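Predicted ATPase involved in replication control, Cdc46/Mcm family (Methanopyrus kandleri AV19, PDB 3F8T) is a homologue of the MCM replicative helicases and probably binds ATP and single-stranded DNA. Local coordinates at residues D270-E275 against H308-P313; L298-I303 against N337-V342. The protein carries 2 engineered substitutions. All coordinates share one frame; numbering follows the deposited sequence.

Contact 1: D270-E275 against H308-P313; sequences DLRRTE and HLEGAP
The backbones approach most closely at Leu271 and His308, whose CA atoms are 5.9 Å apart, yet no hydrogen bond joins 270-275 directly to 308-313, and the contact is carried by side chains. The guanidinium of Arg272 lies flat on the imidazole of His308, the planes 17° apart. NH2 of Arg272 sits over the centre of the ring, 3.3 Å above its plane. Seen from the guanidinium the overlap is displaced toward the rim: Arg272 CZ is 3.5 Å from His308 CG, and NE rests against His308 CB. Asp270 fixes this pose. A bend at chi3 (-47°) places Arg272 NE beside the carboxylate, and NE reaches the syn lone pair of Asp270 OD1 at 3.0 Å. Arg272 NH2 completes the side-on salt bridge with Asp270 OD2 at 2.9 Å. The same carboxylate also meets the histidine, Asp270 CG lying 3.4 Å from His308 CD2 with the two planes inclined at 41°. Both segments leave adjacent strands, 266-270 and 303-307, of the five-stranded parallel sheet, whose 2-3-4-1-5 strand order is that of the AAA+ P-loop core; in that fold the strand equivalent to 303-307 carries the Walker B motif. On the more buried side, Leu271 CD2 touches Ala312 CB at 3.6 Å and Leu309 CD1 at 3.8 Å, so one methyl meets both ends of the type II turn that runs from Leu309 to Ala312. Leu271 also packs on Leu279 and on His316 of helix 314-326. At the exposed side, a water accepts from Arg272 NH1 and donates to Glu310 OE2, linking two opposite charges too far apart for a salt bridge, while Glu310 OE1 accepts from the backbone N of Asn347.

Contact 2: L298-I303 against N337-V342; sequences LADGGI and NARCAV
Asp300 and Arg339 meet through a side-on salt bridge whose carboxylate and guanidinium are nearly coplanar, 5° apart. Arg339 NE donates to the syn lone pair of Asp300 OD1 over 2.8 Å, in an almost straight bond (179°). The partner oxygen, Asp300 OD2, takes Arg339 NH2 at 2.8 Å, also on its syn lone pair. Asp300 OD1 is gripped twice, since the backbone N of Arg339 reaches its anti lone pair at 2.8 Å. With CG anti to the backbone N (chi1 -178°), Asp300 extends from the type II turn 299-302 alongside Arg339, the centre of an inverse gamma turn. These turns lead into strands 303-307 and 341-346, neighbours in the parallel sheet of the P-loop domain, where Ile303 and Ala341 form a parallel bridge. Arg339 O accepts from Gly301 N at 2.8 Å, the donor standing well above the carbonyl plane, and from a water. That water also donates to Gly302 O, which receives Ala341 N at 2.8 Å nearly along the C=O axis. On one face of the sheet, Ile303 CD1 packs 3.9 Å from Ala341 CB, both beside Gln228 of helix 219-229.

The two contacts share one strand of the P-loop domain, 303-307, but sit at its two ends: contact 2 lies where strands 303-307 and 341-346 begin, contact 1 beyond the ends of strands 266-270 and 303-307. Strand 303-307 therefore runs from one to the other, their centres 18 Å apart and their nearest atoms about 7 Å apart, without touching. Contact 2 is buried, about 6 Å from the centre of the chain; contact 1, about 23 Å out, is only partly buried. The chemistry follows: in contact 2 an aspartate-arginine pair and backbone bonds cross directly between segments, whereas in contact 1 the aspartate-arginine pair stays within one segment and stacking, methyl packing and a water span the gap.

Contact 1: D270-E275 against H308-P313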
loop_
_atom_site.group_PDB
_atom_site.type_symbol
_atom_site.label_atom_id
_atom_site.label_comp_id
_atom_site.label_asym_id
_atom_site.label_seq_id
_atom_site.Cartn_x
_atom_site.Cartn_y
_atom_site.Cartn_z
ATOM N N ASP A 270 6.678 12.874 -11.578
ATOM C CA ASP A 270 6.423 13.964 -12.511
ATOM C C ASP A 270 6.072 13.241 -13.803
ATOM O O ASP A 270 6.940 12.598 -14.391
ATOM C CB ASP A 270 7.700 14.796 -12.666
ATOM C CG ASP A 270 7.569 15.919 -13.683
ATOM O OD1 ASP A 270 6.681 15.898 -14.555
ATOM O OD2 ASP A 270 8.386 16.845 -13.595
ATOM N N LEU A 271 4.814 13.324 -14.239
ATOM C CA LEU A 271 4.372 12.573 -15.423
ATOM C C LEU A 271 5.228 12.859 -16.668
ATOM O O LEU A 271 5.459 11.968 -17.508
ATOM C CB LEU A 271 2.876 12.788 -15.720
ATOM C CG LEU A 271 2.258 11.741 -16.668
ATOM C CD1 LEU A 271 2.244 10.325 -16.036
ATOM C CD2 LEU A 271 0.857 12.135 -17.062
ATOM N N ARG A 272 5.724 14.089 -16.772
ATOM C CA ARG A 272 6.592 14.469 -17.886
ATOM C C ARG A 272 7.905 13.671 -17.925
ATOM O O ARG A 272 8.483 13.506 -19.000
ATOM C CB ARG A 272 6.895 15.968 -17.835
ATOM C CG ARG A 272 5.639 16.838 -17.881
ATOM C CD ARG A 272 5.923 18.281 -17.484
ATOM N NE ARG A 272 6.733 18.378 -16.268
ATOM C CZ ARG A 272 7.161 19.531 -15.749
ATOM N NH1 ARG A 272 6.843 20.682 -16.339
ATOM N NH2 ARG A 272 7.924 19.537 -14.657
ATOM N N ARG A 273 8.365 13.188 -16.768
ATOM C CA ARG A 273 9.609 12.418 -16.673
ATOM C C ARG A 273 9.361 10.906 -16.560
ATOM O O ARG A 273 10.281 10.142 -16.266
ATOM C CB ARG A 273 10.423 12.872 -15.466
ATOM C CG ARG A 273 10.796 14.353 -15.458
ATOM C CD ARG A 273 11.474 14.692 -14.144
ATOM N NE ARG A 273 11.974 16.069 -14.077
ATOM C CZ ARG A 273 13.162 16.471 -14.541
ATOM N NH1 ARG A 273 13.986 15.621 -15.148
ATOM N NH2 ARG A 273 13.525 17.739 -14.401
ATOM N N THR A 274 8.131 10.481 -16.819
ATOM C CA THR A 274 7.739 9.099 -16.584
ATOM C C THR A 274 7.337 8.434 -17.886
ATOM O O THR A 274 6.344 8.822 -18.513
ATOM C CB THR A 274 6.586 9.031 -15.554
ATOM O OG1 THR A 274 6.964 9.777 -14.391
ATOM C CG2 THR A 274 6.286 7.592 -15.135
ATOM N N GLU A 275 8.130 7.450 -18.307
ATOM C CA GLU A 275 7.757 6.628 -19.465
ATOM C C GLU A 275 6.595 5.746 -19.049
ATOM O O GLU A 275 6.419 5.466 -17.857
ATOM C CB GLU A 275 8.934 5.773 -19.926
ATOM C CG GLU A 275 10.198 6.575 -20.186
ATOM C CD GLU A 275 10.023 7.552 -21.326
ATOM O OE1 GLU A 275 9.701 7.111 -22.445
ATOM O OE2 GLU A 275 10.215 8.763 -21.104
ATOM N N HIS A 308 2.269 17.406 -12.676
ATOM C CA HIS A 308 2.361 17.909 -14.053
ATOM C C HIS A 308 1.589 17.071 -15.070
ATOM O O HIS A 308 2.160 16.583 -16.058
ATOM C CB HIS A 308 3.831 18.075 -14.457
ATOM C CG HIS A 308 4.635 18.812 -13.431
ATOM N ND1 HIS A 308 4.471 20.156 -13.190
ATOM C CD2 HIS A 308 5.567 18.382 -12.549
ATOM C CE1 HIS A 308 5.293 20.531 -12.224
ATOM N NE2 HIS A 308 5.959 19.470 -11.808
ATOM N N LEU A 309 0.293 16.922 -14.828
ATOM C CA LEU A 309 -0.592 16.154 -15.700
ATOM C C LEU A 309 -0.868 16.827 -17.059
ATOM O O LEU A 309 -1.341 16.171 -17.991
ATOM C CB LEU A 309 -1.917 15.861 -14.962
ATOM C CG LEU A 309 -2.948 14.865 -15.517
ATOM C CD1 LEU A 309 -2.369 13.448 -15.611
ATOM C CD2 LEU A 309 -4.152 14.855 -14.602
ATOM N N GLU A 310 -0.587 18.130 -17.179
ATOM C CA GLU A 310 -0.884 18.852 -18.427
ATOM C C GLU A 310 -0.313 18.131 -19.635
ATOM O O GLU A 310 0.849 17.718 -19.616
ATOM C CB GLU A 310 -0.378 20.306 -18.382
ATOM C CG GLU A 310 1.131 20.462 -18.179
ATOM C CD GLU A 310 1.544 20.624 -16.720
ATOM O OE1 GLU A 310 0.718 20.404 -15.804
ATOM O OE2 GLU A 310 2.715 20.997 -16.487
ATOM N N GLY A 311 -1.151 17.957 -20.657
ATOM C CA GLY A 311 -0.753 17.310 -21.915
ATOM C C GLY A 311 -0.391 15.843 -21.752
ATOM O O GLY A 311 0.388 15.295 -22.542
ATOM N N ALA A 312 -0.939 15.205 -20.718
ATOM C CA ALA A 312 -0.704 13.785 -20.473
ATOM C C ALA A 312 -0.960 12.982 -21.755
ATOM O O ALA A 312 -2.071 13.034 -22.287
ATOM C CB ALA A 312 -1.625 13.296 -19.364
ATOM N N PRO A 313 0.051 12.246 -22.254
ATOM C CA PRO A 313 -0.177 11.479 -23.486
ATOM C C PRO A 313 -1.241 10.407 -23.306
ATOM O O PRO A 313 -1.442 9.893 -22.208
ATOM C CB PRO A 313 1.195 10.835 -23.771
ATOM C CG PRO A 313 2.163 11.679 -23.015
ATOM C CD PRO A 313 1.427 12.063 -21.765
HETATM O O HOH W 1 4.691 21.347 -18.179
#

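Contact 2: L298-I303 against N337-V342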
loop_
_atom_site.group_PDB
_atom_site.type_symbol
_atom_site.label_atom_id
_atom_site.label_comp_id
_atom_site.label_asym_id
_atom_site.label_seq_id
_atom_site.Cartn_x
_atom_site.Cartn_y
_atom_site.Cartn_z
ATOM N N LEU A 298 3.704 0.172 -7.486
ATOM C CA LEU A 298 4.403 0.420 -6.219
ATOM C C LEU A 298 3.564 1.252 -5.237
ATOM O O LEU A 298 3.818 1.244 -4.029
ATOM C CB LEU A 298 5.775 1.071 -6.461
ATOM C CG LEU A 298 6.800 0.203 -7.208
ATOM C CD1 LEU A 298 8.051 1.033 -7.497
ATOM C CD2 LEU A 298 7.145 -1.034 -6.377
ATOM N N ALA A 299 2.558 1.957 -5.756
ATOM C CA ALA A 299 1.660 2.787 -4.922
ATOM C C ALA A 299 0.410 2.012 -4.484
ATOM O O ALA A 299 -0.476 2.573 -3.837
ATOM C CB ALA A 299 1.234 4.056 -5.697
ATOM N N ASP A 300 0.331 0.728 -4.833
ATOM C CA ASP A 300 -0.790 -0.112 -4.408
ATOM C C ASP A 300 -1.095 0.069 -2.919
ATOM O O ASP A 300 -0.220 -0.086 -2.062
ATOM C CB ASP A 300 -0.495 -1.595 -4.726
ATOM C CG ASP A 300 -1.647 -2.534 -4.343
ATOM O OD1 ASP A 300 -2.763 -2.350 -4.843
ATOM O OD2 ASP A 300 -1.418 -3.495 -3.572
ATOM N N GLY A 301 -2.347 0.411 -2.625
ATOM C CA GLY A 301 -2.804 0.614 -1.259
ATOM C C GLY A 301 -2.513 1.994 -0.679
ATOM O O GLY A 301 -2.758 2.244 0.502
ATOM N N GLY A 302 -1.968 2.881 -1.495
ATOM C CA GLY A 302 -1.625 4.217 -1.010
ATOM C C GLY A 302 -1.918 5.293 -2.037
ATOM O O GLY A 302 -2.865 5.170 -2.842
ATOM N N ILE A 303 -1.112 6.353 -2.001
ATOM C CA ILE A 303 -1.340 7.509 -2.864
ATOM C C ILE A 303 -0.379 7.461 -4.038
ATOM O O ILE A 303 0.824 7.326 -3.851
ATOM C CB ILE A 303 -1.121 8.844 -2.098
ATOM C CG1 ILE A 303 -2.096 8.971 -0.906
ATOM C CG2 ILE A 303 -1.173 10.052 -3.061
ATOM C CD1 ILE A 303 -3.520 9.391 -1.297
ATOM N N ASN A 337 -1.892 -5.564 -9.237
ATOM C CA ASN A 337 -2.673 -4.707 -8.339
ATOM C C ASN A 337 -2.055 -3.316 -8.347
ATOM O O ASN A 337 -0.837 -3.167 -8.210
ATOM C CB ASN A 337 -2.681 -5.210 -6.898
ATOM C CG ASN A 337 -3.625 -6.382 -6.670
ATOM O OD1 ASN A 337 -3.270 -7.318 -5.954
ATOM N ND2 ASN A 337 -4.824 -6.326 -7.235
ATOM N N ALA A 338 -2.907 -2.322 -8.519
ATOM C CA ALA A 338 -2.512 -0.927 -8.489
ATOM C C ALA A 338 -3.666 -0.154 -7.873
ATOM O O ALA A 338 -4.287 0.699 -8.519
ATOM C CB ALA A 338 -2.213 -0.435 -9.896
ATOM N N ARG A 339 -3.948 -0.476 -6.611
ATOM C CA ARG A 339 -5.120 0.040 -5.914
ATOM C C ARG A 339 -4.713 1.316 -5.225
ATOM O O ARG A 339 -4.646 1.383 -3.994
ATOM C CB ARG A 339 -5.660 -1.001 -4.914
ATOM C CG ARG A 339 -6.192 -2.257 -5.626
ATOM C CD ARG A 339 -6.279 -3.491 -4.686
ATOM N NE ARG A 339 -4.970 -3.903 -4.173
ATOM C CZ ARG A 339 -4.769 -4.965 -3.391
ATOM N NH1 ARG A 339 -5.793 -5.755 -3.040
ATOM N NH2 ARG A 339 -3.546 -5.255 -2.965
ATOM N N CYS A 340 -4.424 2.327 -6.046
ATOM C CA CYS A 340 -3.910 3.607 -5.550
ATOM C C CYS A 340 -4.968 4.704 -5.636
ATOM O O CYS A 340 -5.862 4.652 -6.475
ATOM C CB CYS A 340 -2.652 4.004 -6.335
ATOM S SG CYS A 340 -2.816 3.983 -8.127
ATOM N N ALA A 341 -4.886 5.678 -4.741
ATOM C CA ALA A 341 -5.732 6.864 -4.821
ATOM C C ALA A 341 -4.889 7.880 -5.589
ATOM O O ALA A 341 -3.776 8.195 -5.173
ATOM C CB ALA A 341 -6.072 7.360 -3.401
ATOM N N VAL A 342 -5.401 8.363 -6.716
ATOM C CA VAL A 342 -4.619 9.234 -7.583
ATOM C C VAL A 342 -4.775 10.701 -7.149
ATOM O O VAL A 342 -5.882 11.258 -7.179
ATOM C CB VAL A 342 -4.996 9.061 -9.057
ATOM C CG1 VAL A 342 -4.290 10.123 -9.932
ATOM C CG2 VAL A 342 -4.640 7.629 -9.533
HETATM O O HOH W 2 -5.300 3.440 -2.008
#